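Local coordinates for protein malic enzyme (Entamoeba histolytica, PDB 3NV9) that probably catalyses the NAD- or NADP-dependent oxidative decarboxylation of malate to pyruvate, as a dimeric malic enzyme, at residues F92-S97 with F162-E168; C175-L179 with W191-Q195; Q23-A27 with N482-G486; L8-E12 with K28-Y32; L203-N208 with S387-A391. One frame throughout, in Å; residues are numbered along the deposited sequence.

Interaction 1: residues F92-S97 with F162-E168; sequences FVGVVS and FGAINLE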
# COMPACT_ATOMS: atom_id res chain seq x y z
N PHE A 92 -7.08 -5.28 -4.29
CA PHE A 92 -5.78 -4.60 -3.98
C PHE A 92 -4.76 -4.92 -5.04
O PHE A 92 -4.43 -6.12 -5.28
CB PHE A 92 -5.25 -5.02 -2.57
CG PHE A 92 -4.25 -4.05 -1.92
CD1 PHE A 92 -4.26 -2.66 -2.21
CD2 PHE A 92 -3.37 -4.52 -0.93
CE1 PHE A 92 -3.36 -1.77 -1.55
CE2 PHE A 92 -2.47 -3.65 -0.27
CZ PHE A 92 -2.45 -2.27 -0.59
N VAL A 93 -4.24 -3.87 -5.70
CA VAL A 93 -3.29 -4.01 -6.77
C VAL A 93 -1.96 -3.40 -6.37
O VAL A 93 -1.96 -2.31 -5.80
CB VAL A 93 -3.81 -3.42 -8.07
CG1 VAL A 93 -2.70 -3.37 -9.12
CG2 VAL A 93 -5.04 -4.29 -8.60
N GLY A 94 -0.85 -4.13 -6.59
CA GLY A 94 0.50 -3.58 -6.36
C GLY A 94 1.13 -3.08 -7.65
O GLY A 94 1.16 -3.81 -8.61
N VAL A 95 1.55 -1.83 -7.68
CA VAL A 95 2.14 -1.27 -8.89
C VAL A 95 3.62 -1.43 -8.63
O VAL A 95 4.21 -0.62 -7.90
CB VAL A 95 1.75 0.26 -9.06
CG1 VAL A 95 2.21 0.88 -10.39
CG2 VAL A 95 0.21 0.44 -9.00
N VAL A 96 4.20 -2.49 -9.17
CA VAL A 96 5.55 -2.94 -8.87
C VAL A 96 6.48 -2.46 -9.98
O VAL A 96 6.22 -2.68 -11.16
CB VAL A 96 5.62 -4.51 -8.68
CG1 VAL A 96 7.08 -5.02 -8.44
CG2 VAL A 96 4.76 -4.91 -7.51
N SER A 97 7.50 -1.72 -9.58
CA SER A 97 8.51 -1.24 -10.53
C SER A 97 9.88 -1.23 -9.87
O SER A 97 9.95 -1.07 -8.66
CB SER A 97 8.21 0.16 -10.97
OG SER A 97 9.13 0.55 -11.99
N PHE A 162 -1.83 -9.18 -2.22
CA PHE A 162 -2.50 -8.54 -3.37
C PHE A 162 -3.45 -9.46 -4.14
O PHE A 162 -3.32 -10.70 -4.08
CB PHE A 162 -1.48 -7.93 -4.36
CG PHE A 162 -0.73 -6.76 -3.80
CD1 PHE A 162 -1.32 -5.49 -3.75
CD2 PHE A 162 0.55 -6.92 -3.31
CE1 PHE A 162 -0.62 -4.43 -3.22
CE2 PHE A 162 1.25 -5.86 -2.78
CZ PHE A 162 0.66 -4.60 -2.73
N GLY A 163 -4.37 -8.82 -4.86
CA GLY A 163 -5.36 -9.48 -5.68
C GLY A 163 -4.86 -9.50 -7.08
O GLY A 163 -5.34 -10.31 -7.88
N ALA A 164 -3.94 -8.58 -7.42
CA ALA A 164 -3.17 -8.68 -8.66
C ALA A 164 -1.87 -7.92 -8.58
O ALA A 164 -1.69 -7.08 -7.69
CB ALA A 164 -3.98 -8.18 -9.83
N ILE A 165 -0.97 -8.17 -9.54
CA ILE A 165 0.23 -7.40 -9.62
C ILE A 165 0.32 -6.68 -10.94
O ILE A 165 0.14 -7.28 -12.00
CB ILE A 165 1.55 -8.24 -9.49
CG1 ILE A 165 1.64 -8.96 -8.16
CG2 ILE A 165 2.77 -7.34 -9.83
CD1 ILE A 165 1.60 -8.08 -7.00
N ASN A 166 0.63 -5.39 -10.87
CA ASN A 166 0.72 -4.57 -12.05
C ASN A 166 2.15 -4.10 -12.21
O ASN A 166 2.55 -3.05 -11.69
CB ASN A 166 -0.32 -3.43 -11.92
CG ASN A 166 -0.19 -2.37 -12.99
OD1 ASN A 166 0.45 -1.33 -12.75
ND2 ASN A 166 -0.80 -2.60 -14.17
N LEU A 167 2.94 -4.89 -12.93
CA LEU A 167 4.35 -4.53 -13.22
C LEU A 167 4.38 -3.29 -14.10
O LEU A 167 3.61 -3.17 -15.04
CB LEU A 167 5.10 -5.69 -13.93
CG LEU A 167 5.07 -7.09 -13.27
CD1 LEU A 167 5.42 -8.20 -14.25
CD2 LEU A 167 6.03 -7.14 -12.04
N GLU A 168 5.28 -2.37 -13.79
CA GLU A 168 5.49 -1.20 -14.63
C GLU A 168 7.00 -0.91 -14.81
O GLU A 168 7.77 -1.08 -13.85
CB GLU A 168 4.88 0.03 -13.92
CG GLU A 168 3.36 0.03 -13.71
CD GLU A 168 2.60 0.40 -14.97
OE1 GLU A 168 1.36 0.41 -14.88
OE2 GLU A 168 3.23 0.70 -16.04
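The rings of Phe92 and Phe162 form an offset stack, with centroids 4.6 Å apart and planes 30° from parallel. CE1 of Phe162 lies over one face of the Phe92 ring, toward its rim. One face of the Phe162 ring is covered by CA of Gly94 in a CH-pi contact, 3.8 Å from CA to the ring centroid. The backbone oxygen of Phe92 sits at the edge of the same ring. These rings close one end of a parallel strand pair, the middle of the four-stranded parallel sheet in the N-terminal domain. Backbone hydrogen bonds run from Phe92 O to Glu168 N, alternating between the strands. Asn166 N gives a short one to Gly94 O, 2.8 Å. On the sheet face of Val93 and Val95, CG1 of Val93 meets CB of Asn166, and CG1 of Val95 meets CG of Glu168. Helices 114-128 and 363-372 cover this face. On the other face CG2 of Val96 touches CG2 of Ile165 at 3.9 Å. Phe92 also packs on Ile49 of the second subunit. With OG anti to its N, chi1 -174°, Ser97 gives a hydrogen bond to Glu168 O, OG to O 2.8 Å, from above the carbonyl plane.

Interaction 2: residues C175-L179 with W191-Q195; sequences CYKIL and WHDDQ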
# COMPACT_ATOMS: atom_id res chain seq x y z
N CYS A 175 12.11 -7.34 -18.11
CA CYS A 175 10.63 -7.39 -17.98
C CYS A 175 10.01 -8.71 -18.52
O CYS A 175 9.04 -9.22 -17.96
CB CYS A 175 9.99 -6.18 -18.66
SG CYS A 175 10.38 -6.06 -20.42
N TYR A 176 10.63 -9.31 -19.54
CA TYR A 176 10.08 -10.58 -20.08
C TYR A 176 10.22 -11.75 -19.11
O TYR A 176 9.23 -12.47 -18.78
CB TYR A 176 10.70 -10.92 -21.43
CG TYR A 176 10.46 -9.89 -22.51
CD1 TYR A 176 9.13 -9.58 -22.94
CD2 TYR A 176 11.51 -9.25 -23.14
CE1 TYR A 176 8.90 -8.66 -23.96
CE2 TYR A 176 11.29 -8.30 -24.12
CZ TYR A 176 9.97 -8.02 -24.54
OH TYR A 176 9.76 -7.12 -25.56
N LYS A 177 11.44 -11.91 -18.61
CA LYS A 177 11.73 -13.00 -17.71
C LYS A 177 10.84 -12.91 -16.48
O LYS A 177 10.22 -13.91 -16.06
CB LYS A 177 13.24 -13.00 -17.35
CG LYS A 177 13.58 -14.04 -16.33
CD LYS A 177 15.11 -14.22 -16.11
CE LYS A 177 15.40 -15.38 -15.13
NZ LYS A 177 16.86 -15.71 -15.02
N ILE A 178 10.77 -11.71 -15.91
CA ILE A 178 9.96 -11.45 -14.72
C ILE A 178 8.50 -11.74 -14.99
O ILE A 178 7.86 -12.48 -14.25
CB ILE A 178 10.16 -10.00 -14.22
CG1 ILE A 178 11.62 -9.76 -13.79
CG2 ILE A 178 9.23 -9.70 -13.06
CD1 ILE A 178 12.05 -8.24 -13.76
N LEU A 179 7.95 -11.20 -16.07
CA LEU A 179 6.52 -11.40 -16.33
C LEU A 179 6.24 -12.89 -16.58
O LEU A 179 5.39 -13.51 -15.92
CB LEU A 179 6.05 -10.52 -17.50
CG LEU A 179 4.61 -10.87 -17.99
CD1 LEU A 179 3.57 -10.61 -16.91
CD2 LEU A 179 4.23 -10.23 -19.29
N TRP A 191 0.81 -9.16 -14.67
CA TRP A 191 0.92 -8.70 -16.04
C TRP A 191 1.85 -7.50 -16.01
O TRP A 191 2.20 -7.02 -14.95
CB TRP A 191 -0.48 -8.40 -16.62
CG TRP A 191 -0.99 -7.03 -16.37
CD1 TRP A 191 -0.94 -6.33 -15.20
CD2 TRP A 191 -1.69 -6.18 -17.32
NE1 TRP A 191 -1.54 -5.09 -15.36
CE2 TRP A 191 -1.98 -4.97 -16.66
CE3 TRP A 191 -2.06 -6.31 -18.67
CZ2 TRP A 191 -2.65 -3.91 -17.30
CZ3 TRP A 191 -2.74 -5.26 -19.30
CH2 TRP A 191 -3.02 -4.09 -18.62
N HIS A 192 2.24 -7.03 -17.18
CA HIS A 192 3.17 -5.93 -17.29
C HIS A 192 2.45 -4.85 -18.15
O HIS A 192 2.16 -5.05 -19.32
CB HIS A 192 4.53 -6.47 -17.83
CG HIS A 192 5.56 -5.42 -18.15
ND1 HIS A 192 5.56 -4.15 -17.61
CD2 HIS A 192 6.67 -5.47 -18.92
CE1 HIS A 192 6.58 -3.45 -18.07
NE2 HIS A 192 7.28 -4.24 -18.87
N ASP A 193 2.05 -3.75 -17.50
CA ASP A 193 1.20 -2.73 -18.10
C ASP A 193 1.82 -2.25 -19.40
O ASP A 193 1.13 -2.15 -20.40
CB ASP A 193 1.06 -1.57 -17.10
CG ASP A 193 -0.06 -0.56 -17.46
OD1 ASP A 193 -0.89 -0.85 -18.35
OD2 ASP A 193 -0.05 0.54 -16.86
N ASP A 194 3.13 -1.99 -19.41
CA ASP A 194 3.81 -1.59 -20.67
C ASP A 194 3.74 -2.62 -21.81
O ASP A 194 3.96 -2.25 -22.95
CB ASP A 194 5.26 -1.28 -20.41
CG ASP A 194 5.42 -0.24 -19.40
OD1 ASP A 194 5.35 0.96 -19.78
OD2 ASP A 194 5.60 -0.61 -18.23
N GLN A 195 3.46 -3.87 -21.48
CA GLN A 195 3.30 -4.90 -22.51
C GLN A 195 1.84 -4.92 -22.97
O GLN A 195 1.50 -4.15 -23.84
CB GLN A 195 3.83 -6.26 -22.06
CG GLN A 195 5.37 -6.41 -22.15
CD GLN A 195 5.85 -7.69 -21.52
OE1 GLN A 195 5.54 -8.79 -21.97
NE2 GLN A 195 6.54 -7.57 -20.42
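Leu179 has CG anti to its N, chi1 170°, and this carries both methyls to the strand end at Trp191 and His192. Gln195 extends beyond CG, chi2 172°, and brings its amide toward the same leucine from the opposite direction. CD1 of Leu179 rests on the backbone of Trp191, 3.4 Å from its CA. CD2 of Leu179 meets CB of His192 at 4.0 Å. The leucine therefore fills the angle between the strand and the loosely bonded start of helix 193-213. One turn earlier, CB of Cys175 lies 3.3 Å from NE2 of His192. Its SG approaches the edge of the imidazole, 4.8 Å from the ring centroid. The Gln195 amide lies near CD2 of Leu179 and the Tyr176 ring, but its exact setting is uncertain. The contact is thus made by van der Waals packing with a sulfur-aromatic approach. It lies within a beta-alpha-beta unit: strand 164-167, helix 174-185 and strand 190-192. Helix 193-213 continues directly from that last strand. Helix 229-240 packs on Cys175, Tyr176 and Gln195, while helix 363-372 packs on Trp191.

Interaction 3: residues Q23-A27 with N482-G486; sequences QRAVA and NKVTG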
# COMPACT_ATOMS: atom_id res chain seq x y z
N GLN A 23 7.53 26.93 -29.87
CA GLN A 23 7.34 27.55 -28.57
C GLN A 23 6.09 27.04 -27.83
O GLN A 23 6.16 26.72 -26.63
CB GLN A 23 7.28 29.09 -28.67
CG GLN A 23 8.60 29.80 -29.08
CD GLN A 23 8.37 31.32 -29.33
OE1 GLN A 23 7.45 31.67 -30.05
NE2 GLN A 23 9.18 32.21 -28.69
N ARG A 24 4.95 27.00 -28.52
CA ARG A 24 3.70 26.59 -27.90
C ARG A 24 3.82 25.14 -27.37
O ARG A 24 3.53 24.89 -26.20
CB ARG A 24 2.50 26.83 -28.84
CG ARG A 24 1.21 26.07 -28.47
CD ARG A 24 -0.00 26.48 -29.35
NE ARG A 24 -0.21 27.91 -29.28
CZ ARG A 24 -1.14 28.50 -28.53
NH1 ARG A 24 -1.98 27.78 -27.79
NH2 ARG A 24 -1.23 29.81 -28.52
N ALA A 25 4.30 24.22 -28.21
CA ALA A 25 4.54 22.83 -27.78
C ALA A 25 5.52 22.72 -26.61
O ALA A 25 5.29 21.96 -25.66
CB ALA A 25 4.99 21.93 -28.96
N VAL A 26 6.61 23.46 -26.68
CA VAL A 26 7.63 23.38 -25.63
C VAL A 26 7.04 23.96 -24.37
O VAL A 26 7.22 23.37 -23.32
CB VAL A 26 8.93 24.12 -26.01
CG1 VAL A 26 9.90 24.28 -24.78
CG2 VAL A 26 9.63 23.37 -27.14
N ALA A 27 6.31 25.08 -24.46
CA ALA A 27 5.72 25.74 -23.29
C ALA A 27 4.66 24.90 -22.62
O ALA A 27 4.57 24.93 -21.41
CB ALA A 27 5.15 27.13 -23.59
N ASN A 482 7.93 32.27 -19.99
CA ASN A 482 9.31 32.76 -19.83
C ASN A 482 10.40 31.82 -20.36
O ASN A 482 11.32 32.24 -21.04
CB ASN A 482 9.61 33.19 -18.39
CG ASN A 482 11.09 33.56 -18.19
OD1 ASN A 482 11.96 32.66 -18.09
ND2 ASN A 482 11.39 34.88 -18.21
N LYS A 483 10.27 30.53 -20.08
CA LYS A 483 11.18 29.57 -20.64
C LYS A 483 11.23 29.68 -22.19
O LYS A 483 12.26 29.40 -22.78
CB LYS A 483 10.76 28.13 -20.25
CG LYS A 483 11.29 27.58 -18.92
CD LYS A 483 12.56 26.70 -19.12
CE LYS A 483 12.99 26.01 -17.82
NZ LYS A 483 13.80 24.74 -17.96
N VAL A 484 10.11 30.01 -22.85
CA VAL A 484 10.11 29.96 -24.33
C VAL A 484 10.39 31.28 -25.09
O VAL A 484 10.84 31.26 -26.24
CB VAL A 484 8.85 29.27 -24.90
CG1 VAL A 484 8.84 27.84 -24.49
CG2 VAL A 484 7.62 29.95 -24.42
N THR A 485 10.12 32.40 -24.42
CA THR A 485 10.34 33.74 -24.95
C THR A 485 11.62 34.34 -24.36
O THR A 485 11.98 35.47 -24.70
CB THR A 485 9.17 34.71 -24.60
OG1 THR A 485 9.14 34.95 -23.19
CG2 THR A 485 7.78 34.24 -25.13
N GLY A 486 12.27 33.59 -23.45
CA GLY A 486 13.57 33.95 -22.84
C GLY A 486 13.53 34.64 -21.48
O GLY A 486 12.98 35.74 -21.36
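Val484 sets its side chain against Gln23, Val26 and Ala27, where the last turn of helix 470-485 meets helix 21-43. This is a helix-helix contact at the surface, joining the C-terminal end of the chain to its N-terminal region. The valine does most of the touching. Its CG1 is anti to its own carbonyl carbon, chi1 -65°, and its CG2 lies between the backbone N and the carbonyl carbon. The two methyls are thereby spread over one turn of the facing helix. CG1 lies 3.6 Å from the backbone O of Gln23 and 3.7 Å from CG1 of Val26. The Val26 and Val484 side chains run alongside one another, pointing opposite ways. CG2 of Val484 meets CB of Ala27 at 3.8 Å. Beside this apolar patch the Gln23 side chain takes a different course. Its CB faces CB of Val484 at 4.1 Å. The chain then runs extended beyond CG, chi2 172°, and carries the amide past the valine to the helix end. OE1 of Gln23 accepts a hydrogen bond from the backbone N of Ser20. With the NE2 bond at the other end, this helps to fix the turn of the amide. Leu19, from the loop before helix 21-43, also packs on Val484 and Thr485. CG2 of Thr485 is a more distant neighbour of the amide, 4.3 Å from Gln23 NE2. Finally, NE2 of Gln23 gives a hydrogen bond to the Val484 carbonyl O, 3.1 Å, reaching it from above the carbonyl plane with an N-H...O angle of 155°.

Interaction 4: residues L8-E12 with K28-Y32; sequences LSNLE and KTQFY. With SO4 (sulfate ion), chain D.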
# COMPACT_ATOMS: atom_id res chain seq x y z
N LEU A 8 -8.20 23.88 -15.31
CA LEU A 8 -7.13 23.75 -16.33
C LEU A 8 -7.61 23.52 -17.79
O LEU A 8 -6.82 23.07 -18.62
CB LEU A 8 -6.16 22.62 -15.95
CG LEU A 8 -5.15 23.11 -14.93
CD1 LEU A 8 -4.14 21.93 -14.61
CD2 LEU A 8 -4.45 24.41 -15.39
N SER A 9 -8.89 23.78 -18.06
CA SER A 9 -9.52 23.57 -19.40
C SER A 9 -9.10 24.56 -20.50
O SER A 9 -9.34 24.31 -21.68
CB SER A 9 -11.06 23.58 -19.30
OG SER A 9 -11.48 24.66 -18.44
N ASN A 10 -8.48 25.68 -20.14
CA ASN A 10 -8.29 26.76 -21.08
C ASN A 10 -6.82 27.14 -21.22
O ASN A 10 -6.49 28.32 -21.40
CB ASN A 10 -9.10 27.99 -20.64
CG ASN A 10 -8.59 28.61 -19.33
OD1 ASN A 10 -8.07 27.92 -18.43
ND2 ASN A 10 -8.77 29.94 -19.21
N LEU A 11 -5.95 26.15 -21.11
CA LEU A 11 -4.52 26.44 -21.20
C LEU A 11 -4.15 27.00 -22.58
O LEU A 11 -3.41 27.97 -22.65
CB LEU A 11 -3.66 25.22 -20.86
CG LEU A 11 -2.17 25.41 -21.18
CD1 LEU A 11 -1.47 26.32 -20.20
CD2 LEU A 11 -1.46 24.06 -21.24
N GLU A 12 -4.67 26.39 -23.65
CA GLU A 12 -4.48 26.85 -25.02
C GLU A 12 -4.65 28.36 -25.18
O GLU A 12 -3.80 29.04 -25.78
CB GLU A 12 -5.37 26.08 -26.01
CG GLU A 12 -5.14 24.54 -26.06
CD GLU A 12 -3.78 24.09 -26.65
OE1 GLU A 12 -3.22 24.77 -27.55
OE2 GLU A 12 -3.28 23.01 -26.23
N LYS A 28 3.88 24.13 -23.36
CA LYS A 28 2.99 23.17 -22.70
C LYS A 28 3.74 22.14 -21.88
O LYS A 28 3.29 21.75 -20.79
CB LYS A 28 2.13 22.45 -23.71
CG LYS A 28 1.02 23.34 -24.27
CD LYS A 28 0.49 22.82 -25.63
CE LYS A 28 -0.33 21.54 -25.46
NZ LYS A 28 -0.99 21.15 -26.74
N THR A 29 4.89 21.70 -22.40
CA THR A 29 5.66 20.66 -21.76
C THR A 29 6.19 21.24 -20.43
O THR A 29 5.98 20.68 -19.36
CB THR A 29 6.76 20.11 -22.72
OG1 THR A 29 6.17 19.79 -24.00
CG2 THR A 29 7.41 18.80 -22.20
N GLN A 30 6.84 22.40 -20.52
CA GLN A 30 7.41 23.11 -19.39
C GLN A 30 6.33 23.52 -18.38
O GLN A 30 6.56 23.38 -17.19
CB GLN A 30 8.20 24.31 -19.89
CG GLN A 30 9.64 23.91 -20.44
CD GLN A 30 10.50 23.23 -19.34
OE1 GLN A 30 10.60 23.78 -18.25
NE2 GLN A 30 11.02 22.01 -19.59
N PHE A 31 5.16 23.96 -18.84
CA PHE A 31 4.06 24.29 -17.89
C PHE A 31 3.68 23.06 -17.02
O PHE A 31 3.68 23.15 -15.76
CB PHE A 31 2.82 24.84 -18.59
CG PHE A 31 1.59 24.89 -17.69
CD1 PHE A 31 1.47 25.89 -16.72
CD2 PHE A 31 0.57 23.94 -17.83
CE1 PHE A 31 0.33 25.93 -15.86
CE2 PHE A 31 -0.58 23.99 -17.01
CZ PHE A 31 -0.70 24.98 -16.02
N TYR A 32 3.41 21.93 -17.69
CA TYR A 32 3.03 20.72 -17.00
C TYR A 32 4.13 20.13 -16.16
O TYR A 32 3.85 19.65 -15.07
CB TYR A 32 2.42 19.70 -17.93
CG TYR A 32 1.00 20.07 -18.32
CD1 TYR A 32 -0.01 20.21 -17.35
CD2 TYR A 32 0.66 20.29 -19.65
CE1 TYR A 32 -1.28 20.57 -17.71
CE2 TYR A 32 -0.63 20.65 -20.00
CZ TYR A 32 -1.58 20.77 -19.04
OH TYR A 32 -2.85 21.12 -19.43
S SO4 D . 13.01 19.61 -17.39
O1 SO4 D . 12.80 19.05 -18.70
O2 SO4 D . 12.23 18.76 -16.46
O3 SO4 D . 14.42 19.56 -16.99
O4 SO4 D . 12.58 21.01 -17.41
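The N-terminal segment 8-12 packs across helix 21-43 beside the subunit interface, with Leu11 set against Phe31 and Tyr32. CD1 of Leu11 makes a CH-pi contact over one face of the Phe31 ring, 4.1 Å from its centroid. CD2, the other branch, meets CE2 of Tyr32 at 3.7 Å. The leucine has CG anti to its N, chi1 170°, which sends both branches at the helix. Leu8 adds CD2 at the edge of the Phe31 ring, 3.8 Å from CZ. Beside this apolar patch is a salt bridge. NZ of Lys28 lies 3.0 Å from OE2 of Glu12 and uses the syn lone pair of that oxygen. The bend of the lysine at chi3, 71°, helps to bring NZ there. Lys28 NZ also gives a hydrogen bond to the backbone O of Asp352, and Glu12 OE1 pairs with Arg24. Away from segment 8-12, NE2 of Gln30 gives a hydrogen bond to sulfate O4, 2.9 Å. The ion, probably from the crystallisation liquor, is also held by Lys33 and by Arg71 of the second subunit. Leu8 packs on Trp60 of that subunit. The arrangement is an N-terminal segment packed on a long helix through leucine-aromatic contacts, with a salt bridge beside them.

Interaction 5: residues L203-N208 with S387-A391; sequences LAGLLN and SRALA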
# COMPACT_ATOMS: atom_id res chain seq x y z
N LEU A 203 -3.91 -0.84 -30.17
CA LEU A 203 -4.90 -1.52 -30.99
C LEU A 203 -6.23 -0.73 -31.02
O LEU A 203 -6.78 -0.49 -32.09
CB LEU A 203 -5.13 -2.98 -30.51
CG LEU A 203 -6.16 -3.72 -31.38
CD1 LEU A 203 -5.88 -3.61 -32.90
CD2 LEU A 203 -6.28 -5.14 -30.99
N ALA A 204 -6.75 -0.31 -29.86
CA ALA A 204 -8.03 0.45 -29.87
C ALA A 204 -7.98 1.68 -30.76
O ALA A 204 -8.89 1.90 -31.61
CB ALA A 204 -8.47 0.84 -28.44
N GLY A 205 -6.94 2.50 -30.59
CA GLY A 205 -6.79 3.68 -31.47
C GLY A 205 -6.68 3.34 -32.96
O GLY A 205 -7.33 3.92 -33.81
N LEU A 206 -5.83 2.37 -33.26
CA LEU A 206 -5.68 1.84 -34.61
C LEU A 206 -7.04 1.43 -35.22
O LEU A 206 -7.32 1.74 -36.38
CB LEU A 206 -4.75 0.61 -34.55
CG LEU A 206 -4.46 -0.10 -35.86
CD1 LEU A 206 -3.66 0.78 -36.79
CD2 LEU A 206 -3.72 -1.37 -35.53
N LEU A 207 -7.85 0.71 -34.44
CA LEU A 207 -9.18 0.25 -34.90
C LEU A 207 -9.98 1.42 -35.40
O LEU A 207 -10.44 1.41 -36.54
CB LEU A 207 -9.94 -0.50 -33.80
CG LEU A 207 -9.41 -1.91 -33.54
CD1 LEU A 207 -10.16 -2.53 -32.41
CD2 LEU A 207 -9.48 -2.82 -34.80
N ASN A 208 -10.10 2.46 -34.59
CA ASN A 208 -10.86 3.66 -35.00
C ASN A 208 -10.22 4.51 -36.09
O ASN A 208 -10.91 4.97 -37.02
CB ASN A 208 -11.21 4.50 -33.81
CG ASN A 208 -12.31 3.88 -33.03
OD1 ASN A 208 -13.06 3.08 -33.58
ND2 ASN A 208 -12.43 4.21 -31.76
N SER A 387 -9.62 -3.52 -25.91
CA SER A 387 -9.42 -2.66 -27.08
C SER A 387 -10.71 -2.44 -27.84
O SER A 387 -10.99 -1.33 -28.26
CB SER A 387 -8.43 -3.23 -28.10
OG SER A 387 -7.26 -3.68 -27.53
N ARG A 388 -11.48 -3.49 -28.05
CA ARG A 388 -12.71 -3.33 -28.86
C ARG A 388 -13.68 -2.50 -28.06
O ARG A 388 -14.29 -1.61 -28.61
CB ARG A 388 -13.35 -4.65 -29.27
CG ARG A 388 -12.47 -5.53 -30.18
CD ARG A 388 -13.23 -6.84 -30.60
NE ARG A 388 -12.34 -7.73 -31.36
CZ ARG A 388 -11.75 -7.43 -32.53
NH1 ARG A 388 -11.95 -6.25 -33.13
NH2 ARG A 388 -10.95 -8.32 -33.11
N ALA A 389 -13.79 -2.78 -26.76
CA ALA A 389 -14.65 -2.02 -25.86
C ALA A 389 -14.30 -0.54 -25.88
O ALA A 389 -15.20 0.32 -25.90
CB ALA A 389 -14.54 -2.56 -24.44
N LEU A 390 -12.98 -0.24 -25.86
CA LEU A 390 -12.50 1.16 -25.82
C LEU A 390 -12.80 1.86 -27.14
O LEU A 390 -13.27 3.00 -27.18
CB LEU A 390 -10.98 1.25 -25.50
CG LEU A 390 -10.37 2.64 -25.51
CD1 LEU A 390 -11.14 3.60 -24.65
CD2 LEU A 390 -8.89 2.61 -25.02
N ALA A 391 -12.49 1.17 -28.22
CA ALA A 391 -12.70 1.70 -29.55
C ALA A 391 -14.21 1.87 -29.82
O ALA A 391 -14.61 2.89 -30.32
CB ALA A 391 -12.11 0.77 -30.54
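Ala204 is a small bump that fits against the 387-391 turn of helix 380-396 between Ser387, Leu390 and Ala391. Its CB lies 3.3 Å from the backbone O of Ser387 and 3.9 Å from CD2 of Leu390. Ala391 returns the fit. Its CB enters the hollow formed by Ala204, Leu207 and Asn208, 3.6 Å from the backbone O of Ala204 and 4.1 Å from CB of Leu207. With such small residues at the crossing, the axes of the two short segments approach to 8.2 Å, at an angle of 50°. Ser387 lies against Leu203, with Ser387 OG 3.7 Å from Leu203 CB. That hydroxyl is hydrogen-bonded to the backbone O of Ser200. At the outer border CD1 of Leu207 touches the guanidinium end of Arg388, 4.2 Å from NH1. Asn208 closes the other end. With its CG anti to the carbonyl carbon, chi1 -75°, ND2 gives a nearly straight hydrogen bond to Ala391 O, 2.9 Å, with that oxygen in the amide plane. ND2 is also hydrogen-bonded to Ile404 O. Helix 229-240 lies behind Leu203, and helix 413-428 packs on Leu390. This is close helix-helix packing through small residues, within the Rossmann-fold NAD-binding domain.

How the interactions relate
Interactions 1, 2 and 5 are buried contacts near the middle of the chain, interaction 4 is buried farther out, and interaction 3 is at the surface. Interactions 1 and 2 touch and share one sheet, with strand 164-167 beside strand 190-192. Interaction 1 relies on backbone hydrogen bonds and stacked rings, whereas interaction 2 relies on side-chain packing. Helix 193-213 begins in interaction 2 and supplies one side of interaction 5, although the two do not touch. Interactions 3 and 4 use consecutive turns of helix 21-43 and are linked by the Arg24 to Glu12 salt bridge. Among the five contacts, a salt bridge joins the two segments only in interaction 4. Interaction 5 instead combines small apolar side chains with one hydrogen bond from a side-chain amide.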